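Local coordinates for protein beta-N-acetylhexosaminidase (Thermotoga neapolitana, PDB 5BZA) that probably hydrolyses terminal non-reducing N-acetyl-D-hexosamine residues from N-acetyl-beta-D-hexosaminides, as a metal-binding, thermostable member of glycoside hydrolase family 3, at residues P114-L119 with L192-I197; H165-D170 with W187-L192. All coordinates share one frame; numbering follows the deposited sequence.

Contact 1: P114-L119 with L192-I197; sequences PVLDLL and LPFRRI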
loop_
_atom_site.group_PDB
_atom_site.type_symbol
_atom_site.label_atom_id
_atom_site.label_comp_id
_atom_site.label_asym_id
_atom_site.label_seq_id
_atom_site.Cartn_x
_atom_site.Cartn_y
_atom_site.Cartn_z
ATOM N N PRO B 114 12.236 11.298 10.743
ATOM C CA PRO B 114 13.483 10.688 10.255
ATOM C C PRO B 114 14.542 10.378 11.338
ATOM O O PRO B 114 14.551 10.952 12.424
ATOM C CB PRO B 114 14.034 11.754 9.290
ATOM C CG PRO B 114 13.621 13.019 9.914
ATOM C CD PRO B 114 12.258 12.763 10.555
ATOM N N VAL B 115 15.399 9.421 11.004
ATOM C CA VAL B 115 16.634 9.129 11.708
ATOM C C VAL B 115 17.638 10.207 11.388
ATOM O O VAL B 115 17.966 10.423 10.194
ATOM C CB VAL B 115 17.207 7.769 11.280
ATOM C CG1 VAL B 115 18.728 7.619 11.714
ATOM C CG2 VAL B 115 16.327 6.668 11.810
ATOM N N LEU B 116 18.127 10.881 12.441
ATOM C CA LEU B 116 19.125 11.916 12.241
ATOM C C LEU B 116 20.517 11.508 12.761
ATOM O O LEU B 116 21.470 12.290 12.716
ATOM C CB LEU B 116 18.645 13.220 12.887
ATOM C CG LEU B 116 17.320 13.826 12.397
ATOM C CD1 LEU B 116 17.097 15.175 13.075
ATOM C CD2 LEU B 116 17.306 13.949 10.893
ATOM N N ASP B 117 20.620 10.258 13.198
ATOM C CA ASP B 117 21.856 9.673 13.664
ATOM C C ASP B 117 22.858 9.682 12.518
ATOM O O ASP B 117 22.487 9.536 11.334
ATOM C CB ASP B 117 21.625 8.259 14.147
ATOM C CG ASP B 117 20.582 8.169 15.238
ATOM O OD1 ASP B 117 20.578 8.999 16.183
ATOM O OD2 ASP B 117 19.758 7.227 15.163
ATOM N N LEU B 118 24.108 9.955 12.854
ATOM C CA LEU B 118 25.181 10.035 11.879
ATOM C C LEU B 118 25.661 8.665 11.520
ATOM O O LEU B 118 25.646 7.776 12.355
ATOM C CB LEU B 118 26.365 10.858 12.426
ATOM C CG LEU B 118 26.035 12.265 12.898
ATOM C CD1 LEU B 118 27.297 13.038 13.363
ATOM C CD2 LEU B 118 25.345 13.011 11.785
ATOM N N LEU B 119 26.121 8.493 10.292
ATOM C CA LEU B 119 26.786 7.258 9.948
ATOM C C LEU B 119 28.196 7.354 10.571
ATOM O O LEU B 119 28.841 8.409 10.511
ATOM C CB LEU B 119 26.841 7.069 8.432
ATOM C CG LEU B 119 27.516 5.764 7.991
ATOM C CD1 LEU B 119 26.764 4.558 8.567
ATOM C CD2 LEU B 119 27.630 5.676 6.483
ATOM N N LEU B 192 23.929 18.706 15.114
ATOM C CA LEU B 192 23.722 19.701 14.059
ATOM C C LEU B 192 22.374 19.487 13.296
ATOM O O LEU B 192 21.618 20.456 13.076
ATOM C CB LEU B 192 24.902 19.684 13.070
ATOM C CG LEU B 192 24.786 20.659 11.893
ATOM C CD1 LEU B 192 24.893 22.114 12.362
ATOM C CD2 LEU B 192 25.759 20.371 10.740
ATOM N N PRO B 193 22.056 18.229 12.918
ATOM C CA PRO B 193 20.780 18.040 12.220
ATOM C C PRO B 193 19.579 18.299 13.145
ATOM O O PRO B 193 18.558 18.865 12.685
ATOM C CB PRO B 193 20.843 16.570 11.753
ATOM C CG PRO B 193 21.918 15.944 12.524
ATOM C CD PRO B 193 22.869 16.991 12.917
ATOM N N PHE B 194 19.687 17.914 14.424
ATOM C CA PHE B 194 18.644 18.277 15.403
ATOM C C PHE B 194 18.422 19.811 15.505
ATOM O O PHE B 194 17.271 20.295 15.556
ATOM C CB PHE B 194 18.940 17.673 16.772
ATOM C CG PHE B 194 18.835 16.155 16.816
ATOM C CD1 PHE B 194 19.925 15.351 16.476
ATOM C CD2 PHE B 194 17.666 15.535 17.234
ATOM C CE1 PHE B 194 19.831 13.954 16.516
ATOM C CE2 PHE B 194 17.569 14.139 17.282
ATOM C CZ PHE B 194 18.668 13.350 16.923
ATOM N N ARG B 195 19.532 20.553 15.572
ATOM C CA ARG B 195 19.521 22.005 15.620
ATOM C C ARG B 195 18.842 22.580 14.371
ATOM O O ARG B 195 18.096 23.575 14.440
ATOM C CB ARG B 195 20.957 22.535 15.777
ATOM C CG ARG B 195 21.556 22.258 17.175
ATOM C CD ARG B 195 23.106 22.397 17.277
ATOM N NE ARG B 195 23.582 23.704 16.853
ATOM C CZ ARG B 195 24.748 23.913 16.244
ATOM N NH1 ARG B 195 25.584 22.895 16.007
ATOM N NH2 ARG B 195 25.089 25.146 15.878
ATOM N N ARG B 196 19.117 21.967 13.233
ATOM C CA ARG B 196 18.525 22.395 11.966
ATOM C C ARG B 196 16.999 22.310 12.023
ATOM O O ARG B 196 16.277 23.239 11.567
ATOM C CB ARG B 196 19.063 21.555 10.794
ATOM C CG ARG B 196 18.571 22.029 9.374
ATOM C CD ARG B 196 19.088 23.429 9.003
ATOM N NE ARG B 196 20.538 23.549 9.214
ATOM C CZ ARG B 196 21.483 23.115 8.381
ATOM N NH1 ARG B 196 21.143 22.549 7.221
ATOM N NH2 ARG B 196 22.772 23.279 8.707
ATOM N N ILE B 197 16.500 21.210 12.580
ATOM C CA ILE B 197 15.052 21.078 12.697
ATOM C C ILE B 197 14.499 22.131 13.694
ATOM O O ILE B 197 13.449 22.773 13.422
ATOM C CB ILE B 197 14.589 19.649 13.149
ATOM C CG1 ILE B 197 15.210 18.520 12.286
ATOM C CG2 ILE B 197 13.056 19.597 13.280
ATOM C CD1 ILE B 197 15.254 18.804 10.816
#
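The backbones of L116 and P193 come nearest with their CA atoms 6.3 Å apart, an irregular loop facing the first turn of helix 192-198 with no hydrogen bond between the two segments. The link is mainly apolar, the closest approaches of the L116 side chain being carbon to carbon, and L116 carries it from the loop side. Its side chain enters the corner formed by P193, F194 and I197, with P193 and I197 one helical turn apart, as the bond from I197 N to P193 O (3.1 Å) confirms. At the base of the leucine, CB faces CB of P193 at 4.2 Å, while the carbonyl L116 O lies 3.7 Å from CG of the same proline ring. F194 presents a face: L116 CB lies over its CE1-CZ side (3.9 Å from F194 CE1), and the methyl CD1 stands over the centre of the same face. The CD1-to-centroid distance of 4.2 Å and a direction only 8° off the ring normal identify this as a CH-pi contact. Two leucine torsions account for it. CG is anti to the carbonyl carbon (chi1 -59°), and CD1 then continues the chain away from CA (chi2 -175°), which carries that methyl across the ring and on to I197, whose CG1 it meets at 3.9 Å. CD1 thus touches both the aromatic face and the aliphatic CG1 branch. The next loop residue, D117, turns away and belongs to a zinc site seen in this protein; its OD2 hydrogen-bonds to H161 ND1. Within the TIM-barrel domain, I159 of strand 156-162 touches both L116 and F194, and V139 of helix 136-153 packs on P193, so the leucine joins the loop following strand 110-111 to the helix 192-198 beside the neighbouring strand.

Contact 2: H165-D170 with W187-L192; sequences HGKTAD and WREDLL
This is a polar contact, a salt-bridge network with K167 at its centre, joining the loop that follows strand 156-162 of the TIM-barrel domain to the end of helix 183-188 and the turn after it. The loop forms a type I turn from H165 to T168, from which K167 extends its chain to two consecutive acids. The shorter bond runs from K167 NZ to E189 OE1, 2.8 Å, and meets the oxygen nearly along its C-O axis. The bond from NZ to D190 OD1 is weak at 3.3 Å. The lysine runs past the oxygen end of the D190 carboxylate, its CD close to the carboxylate plane and 3.4 Å from D190 OD2, and a bend at the last torsion (chi4 68°) brings NZ within reach of both carboxylates. The other oxygens are also engaged. E189 OE2 receives R188 NH2 at 2.8 Å, on its anti side and 18° out of the carboxylate plane. D190 OD2 accepts from two waters, one of which takes the amide of G166; the second, 2.6 Å from OD2, takes the amide of K167 itself, so that D190 reaches the loop backbone through water and the lysine side chain directly. Replacing K167 by an alanine removes the ammonium group, which would probably leave E189 and D190 without their shared cation and the loop held mainly through the waters. E189 also belongs with E185 to a zinc site seen in this protein, and a cadmium ion lies about 3 Å from its side chain; metal and lysine charge together are likely to offset the closeness of these two acids. Around the network, E185 rises from helix 183-188 as a long, weak ion partner of K167, and P136 at the start of helix 136-153 packs against E189.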
loop_
_atom_site.group_PDB
_atom_site.type_symbol
_atom_site.label_atom_id
_atom_site.label_comp_id
_atom_site.label_asym_id
_atom_site.label_seq_id
_atom_site.Cartn_x
_atom_site.Cartn_y
_atom_site.Cartn_z
ATOM N N HIS B 165 22.872 8.716 17.993
ATOM C CA HIS B 165 23.076 7.303 18.313
ATOM C C HIS B 165 24.173 6.703 17.413
ATOM O O HIS B 165 24.519 5.521 17.528
ATOM C CB HIS B 165 21.734 6.542 18.117
ATOM C CG HIS B 165 21.638 5.212 18.814
ATOM N ND1 HIS B 165 22.561 4.195 18.644
ATOM C CD2 HIS B 165 20.691 4.716 19.651
ATOM C CE1 HIS B 165 22.199 3.144 19.367
ATOM N NE2 HIS B 165 21.071 3.436 19.996
ATOM N N GLY B 166 24.705 7.505 16.503
ATOM C CA GLY B 166 25.480 6.947 15.419
ATOM C C GLY B 166 26.862 6.427 15.775
ATOM O O GLY B 166 27.348 5.479 15.132
ATOM N N LYS B 167 27.452 6.973 16.839
ATOM C CA LYS B 167 28.868 6.762 17.157
ATOM C C LYS B 167 29.107 5.631 18.131
ATOM O O LYS B 167 30.081 5.670 18.873
ATOM C CB LYS B 167 29.479 8.031 17.739
ATOM C CG LYS B 167 29.934 9.026 16.733
ATOM C CD LYS B 167 29.978 10.369 17.432
ATOM C CE LYS B 167 30.902 11.341 16.743
ATOM N NZ LYS B 167 30.445 11.756 15.448
ATOM N N THR B 168 28.153 4.724 18.251
ATOM C CA THR B 168 28.327 3.519 19.033
ATOM C C THR B 168 28.076 2.304 18.155
ATOM O O THR B 168 27.272 2.368 17.207
ATOM C CB THR B 168 27.372 3.483 20.228
ATOM O OG1 THR B 168 27.437 2.191 20.839
ATOM C CG2 THR B 168 25.943 3.728 19.760
ATOM N N ALA B 169 28.767 1.201 18.443
ATOM C CA ALA B 169 28.559 -0.036 17.673
ATOM C C ALA B 169 27.484 -0.885 18.347
ATOM O O ALA B 169 26.919 -1.801 17.753
ATOM C CB ALA B 169 29.853 -0.821 17.533
ATOM N N ASP B 170 27.184 -0.537 19.589
ATOM C CA ASP B 170 26.224 -1.273 20.392
ATOM C C ASP B 170 24.754 -0.904 20.158
ATOM O O ASP B 170 24.412 0.231 19.794
ATOM C CB ASP B 170 26.591 -1.100 21.850
ATOM C CG ASP B 170 27.814 -1.909 22.219
ATOM O OD1 ASP B 170 27.896 -3.071 21.772
ATOM O OD2 ASP B 170 28.703 -1.373 22.914
ATOM N N TRP B 187 27.855 18.609 19.976
ATOM C CA TRP B 187 27.285 19.878 19.551
ATOM C C TRP B 187 27.621 20.171 18.094
ATOM O O TRP B 187 26.764 20.618 17.334
ATOM C CB TRP B 187 27.776 21.025 20.392
ATOM C CG TRP B 187 27.113 22.349 20.017
ATOM C CD1 TRP B 187 27.620 23.330 19.205
ATOM C CD2 TRP B 187 25.820 22.806 20.443
ATOM N NE1 TRP B 187 26.708 24.369 19.099
ATOM C CE2 TRP B 187 25.614 24.081 19.868
ATOM C CE3 TRP B 187 24.817 22.260 21.266
ATOM C CZ2 TRP B 187 24.457 24.826 20.096
ATOM C CZ3 TRP B 187 23.647 23.009 21.494
ATOM C CH2 TRP B 187 23.481 24.273 20.905
ATOM N N ARG B 188 28.873 19.933 17.720
ATOM C CA ARG B 188 29.313 20.223 16.352
ATOM C C ARG B 188 28.761 19.284 15.280
ATOM O O ARG B 188 28.622 19.673 14.119
ATOM C CB ARG B 188 30.833 20.164 16.263
ATOM C CG ARG B 188 31.575 21.355 16.822
ATOM C CD ARG B 188 33.018 21.340 16.259
ATOM N NE ARG B 188 33.828 20.212 16.765
ATOM C CZ ARG B 188 33.991 19.036 16.145
ATOM N NH1 ARG B 188 34.751 18.092 16.705
ATOM N NH2 ARG B 188 33.405 18.802 14.972
ATOM N N GLU B 189 28.478 18.042 15.669
ATOM C CA GLU B 189 28.199 16.997 14.699
ATOM C C GLU B 189 26.842 16.401 14.896
ATOM O O GLU B 189 25.903 16.773 14.182
ATOM C CB GLU B 189 29.251 15.926 14.782
ATOM C CG GLU B 189 30.588 16.551 14.626
ATOM C CD GLU B 189 31.685 15.565 14.733
ATOM O OE1 GLU B 189 31.412 14.359 14.984
ATOM O OE2 GLU B 189 32.833 16.032 14.634
ATOM N N ASP B 190 26.763 15.488 15.868
ATOM C CA ASP B 190 25.589 14.669 16.064
ATOM C C ASP B 190 24.367 15.540 16.260
ATOM O O ASP B 190 23.248 15.166 15.812
ATOM C CB ASP B 190 25.755 13.705 17.232
ATOM C CG ASP B 190 26.996 12.822 17.095
ATOM O OD1 ASP B 190 28.139 13.360 17.212
ATOM O OD2 ASP B 190 26.849 11.579 16.893
ATOM N N LEU B 191 24.565 16.691 16.914
ATOM C CA LEU B 191 23.429 17.562 17.217
ATOM C C LEU B 191 23.051 18.533 16.107
ATOM O O LEU B 191 21.974 19.110 16.174
ATOM C CB LEU B 191 23.690 18.354 18.507
ATOM C CG LEU B 191 23.423 17.615 19.829
ATOM C CD1 LEU B 191 23.969 18.417 21.041
ATOM C CD2 LEU B 191 21.929 17.301 19.972
ATOM N N LEU B 192 23.929 18.706 15.114
ATOM C CA LEU B 192 23.722 19.701 14.059
ATOM C C LEU B 192 22.374 19.487 13.296
ATOM O O LEU B 192 21.618 20.456 13.076
ATOM C CB LEU B 192 24.902 19.684 13.070
ATOM C CG LEU B 192 24.786 20.659 11.893
ATOM C CD1 LEU B 192 24.893 22.114 12.362
ATOM C CD2 LEU B 192 25.759 20.371 10.740
HETATM O O HOH W 1 24.529 10.427 15.791
HETATM O O HOH W 2 26.676 9.515 18.425
#

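How the contacts relate
From the N terminus, the chain leaves strand 110-111 through 114-119, runs through helix 136-153 and strand 156-162, and enters 165-170. Contact 2 closes a short loop when the chain reaches 187-192, the end of helix 183-188 and the turn after it; contact 1 closes the longer one at 192-197. Contact 2 is thus nested inside contact 1, and they share L192 where one helix gives way to the next. Their centres are 9 Å apart. D117 OD1 and H165 N, 2.9 Å apart, probably form a hydrogen bond between the two loops, and L118 CD1 packs on D190 N at 3.5 Å. Together they tie the loops after two adjacent barrel strands to successive helices.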